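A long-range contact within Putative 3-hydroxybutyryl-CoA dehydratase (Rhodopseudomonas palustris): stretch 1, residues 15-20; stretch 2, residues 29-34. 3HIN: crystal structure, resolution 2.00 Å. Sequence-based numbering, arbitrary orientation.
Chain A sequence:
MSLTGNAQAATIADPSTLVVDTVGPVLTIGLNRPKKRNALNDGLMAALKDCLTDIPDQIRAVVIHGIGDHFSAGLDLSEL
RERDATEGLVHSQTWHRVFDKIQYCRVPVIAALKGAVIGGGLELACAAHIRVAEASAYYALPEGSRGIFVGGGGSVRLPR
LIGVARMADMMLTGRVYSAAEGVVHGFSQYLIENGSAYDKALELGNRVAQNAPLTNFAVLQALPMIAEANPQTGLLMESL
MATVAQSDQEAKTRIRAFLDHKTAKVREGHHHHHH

Stretch 1 15-20: PSTLVV
Stretch 2 29-34: IGLNRP

Two short strands, Leu-18 to Val-20 and Ile-29 to Leu-31, run antiparallel, with 160° between their N-to-C directions and a closest axial approach of 4.6 Å. The first follows a 3-10 segment, Pro-15 to Thr-17, whose phi/psi values are -60/-13, -75/-12 and -85/8; a hydrogen bond from Leu-18 N to Pro-15 O (3.2 Å) closes this turn. The chain then extends through Leu-18 (-139/148), Val-19 (-122/112) and Val-20 (-111/122). Its partner passes through Ile-29 (-129/103), Gly-30 (-101/123) and Leu-31 (-71/127), then leaves the strand at Asn-32 (-132/58) and Arg-33 (-128/60), before Pro-34 (-62/-28).

The register is set by Val-19 opposite Gly-30, a hydrogen-bonded pair with CA atoms 4.8 Å apart. Val-19 N donates to Gly-30 O at 2.8 Å, with an N-H...O angle of 159°, and Gly-30 N returns the bond to Val-19 O at 2.8 Å and 157°. The flanking pairs are non-hydrogen-bonded: Leu-18 with Leu-31 (CA to CA 5.0 Å) and Val-20 with Ile-29 (4.6 Å). Leu-18 CA also approaches Gly-30 O at 3.3 Å in a CA-H...O contact, with 135° at the hydrogen. Beyond the strand pairing, Asn-32 N donates to Thr-17 O at 3.0 Å; its 140° angle is less linear than those of the central pair.

Alternation places Leu-18, Val-20, Ile-29 and Leu-31 on one sheet face. Leu-18 (chi1 -71°, m; chi2 -177°, t) brings CD2 to 4.0 Å from Leu-31 CD1 and 4.3 Å from Ile-29 CG2, so one methyl touches both partners in an apolar cluster. Ile-29 is m,t (-64°, 176°); Leu-31 has chi1 -84° (m) and chi2 27°, between wells. Val-20 (chi1 -179°, t) comes no nearer to the second stretch than 4.9 Å, from its CG1 to Ile-29 CG1.

Val-19 (chi1 163°, t) projects to the other face, where Gly-30 offers no side chain. Its CG2 instead lies 3.4 Å from Asn-32 ND2, a van der Waals contact with the amide. Asn-32 points its CA-to-CB bond toward the first stretch (chi1 -172°, t; chi2 33°), placing ND2 3.5 Å from Ser-16 O and CB 3.9 Å from Leu-18 N. Ser-16 and Thr-17 both adopt p (76° and 59°). Thr-17 CB packs 3.9 Å from Arg-33 CG, against the aliphatic part of the arginine (chi1 to chi4 -57°, -178°, 82°, -150°), whose NH1 and NH2 are hydrogen-bonded elsewhere in the structure. Together the stretches bury 400 Å², summed over both sides.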

# COMPACT_ATOMS: atom_id res chain seq x y z
N PRO A 15 -15.88 18.32 24.73
CA PRO A 15 -16.82 19.09 23.96
C PRO A 15 -16.67 20.64 24.12
O PRO A 15 -17.25 21.39 23.33
CB PRO A 15 -18.19 18.64 24.53
CG PRO A 15 -17.86 18.11 25.91
CD PRO A 15 -16.52 17.46 25.73
N SER A 16 -15.91 21.11 25.10
CA SER A 16 -15.79 22.54 25.27
C SER A 16 -14.87 23.07 24.20
O SER A 16 -14.78 24.28 24.03
CB SER A 16 -15.20 22.91 26.63
OG SER A 16 -13.77 22.67 26.62
N THR A 17 -14.16 22.18 23.49
CA THR A 17 -13.25 22.62 22.41
C THR A 17 -14.00 22.80 21.09
O THR A 17 -13.39 22.99 20.09
CB THR A 17 -12.11 21.58 22.12
OG1 THR A 17 -12.71 20.33 21.74
CG2 THR A 17 -11.24 21.37 23.33
N LEU A 18 -15.33 22.73 21.09
CA LEU A 18 -16.09 22.74 19.80
C LEU A 18 -17.29 23.61 20.09
O LEU A 18 -17.70 23.66 21.21
CB LEU A 18 -16.61 21.33 19.41
CG LEU A 18 -15.55 20.32 18.94
CD1 LEU A 18 -16.24 19.03 18.53
CD2 LEU A 18 -14.64 20.85 17.80
N VAL A 19 -17.79 24.34 19.09
CA VAL A 19 -19.05 25.00 19.22
C VAL A 19 -19.97 24.52 18.13
O VAL A 19 -19.76 24.83 16.94
CB VAL A 19 -18.90 26.52 19.09
CG1 VAL A 19 -20.32 27.17 18.81
CG2 VAL A 19 -18.15 27.11 20.34
N VAL A 20 -20.99 23.79 18.54
CA VAL A 20 -21.87 23.03 17.65
C VAL A 20 -23.27 23.64 17.61
O VAL A 20 -23.95 23.77 18.64
CB VAL A 20 -22.02 21.59 18.20
CG1 VAL A 20 -22.90 20.77 17.29
CG2 VAL A 20 -20.66 20.92 18.43
N ILE A 29 -20.10 23.06 12.98
CA ILE A 29 -19.12 22.59 13.94
C ILE A 29 -17.91 23.51 14.01
O ILE A 29 -17.02 23.46 13.15
CB ILE A 29 -18.61 21.20 13.56
CG1 ILE A 29 -19.73 20.16 13.60
CG2 ILE A 29 -17.52 20.79 14.56
CD1 ILE A 29 -19.27 18.71 13.12
N GLY A 30 -17.83 24.33 15.04
CA GLY A 30 -16.77 25.32 15.06
C GLY A 30 -15.63 24.92 15.94
O GLY A 30 -15.84 24.63 17.08
N LEU A 31 -14.43 24.86 15.38
CA LEU A 31 -13.24 24.52 16.15
C LEU A 31 -12.97 25.72 17.07
O LEU A 31 -12.86 26.87 16.60
CB LEU A 31 -12.04 24.32 15.23
CG LEU A 31 -11.83 22.95 14.54
CD1 LEU A 31 -13.07 22.11 14.29
CD2 LEU A 31 -10.99 23.10 13.31
N ASN A 32 -12.85 25.42 18.36
CA ASN A 32 -12.94 26.43 19.36
C ASN A 32 -11.79 26.33 20.37
O ASN A 32 -12.03 26.15 21.54
CB ASN A 32 -14.30 26.31 20.06
CG ASN A 32 -14.56 27.47 21.02
OD1 ASN A 32 -14.13 28.60 20.78
ND2 ASN A 32 -15.25 27.18 22.14
N ARG A 33 -10.55 26.42 19.90
CA ARG A 33 -9.40 26.58 20.81
C ARG A 33 -8.65 27.78 20.30
O ARG A 33 -7.53 27.67 19.86
CB ARG A 33 -8.54 25.34 20.84
CG ARG A 33 -9.25 24.12 21.22
CD ARG A 33 -8.27 22.99 21.26
NE ARG A 33 -7.60 23.05 22.56
CZ ARG A 33 -6.35 22.64 22.74
NH1 ARG A 33 -5.80 22.73 23.94
NH2 ARG A 33 -5.66 22.15 21.71
N PRO A 34 -9.32 28.93 20.28
CA PRO A 34 -8.74 30.09 19.59
C PRO A 34 -7.38 30.61 20.15
O PRO A 34 -6.57 31.16 19.38
CB PRO A 34 -9.87 31.14 19.65
CG PRO A 34 -10.78 30.68 20.81
CD PRO A 34 -10.71 29.18 20.75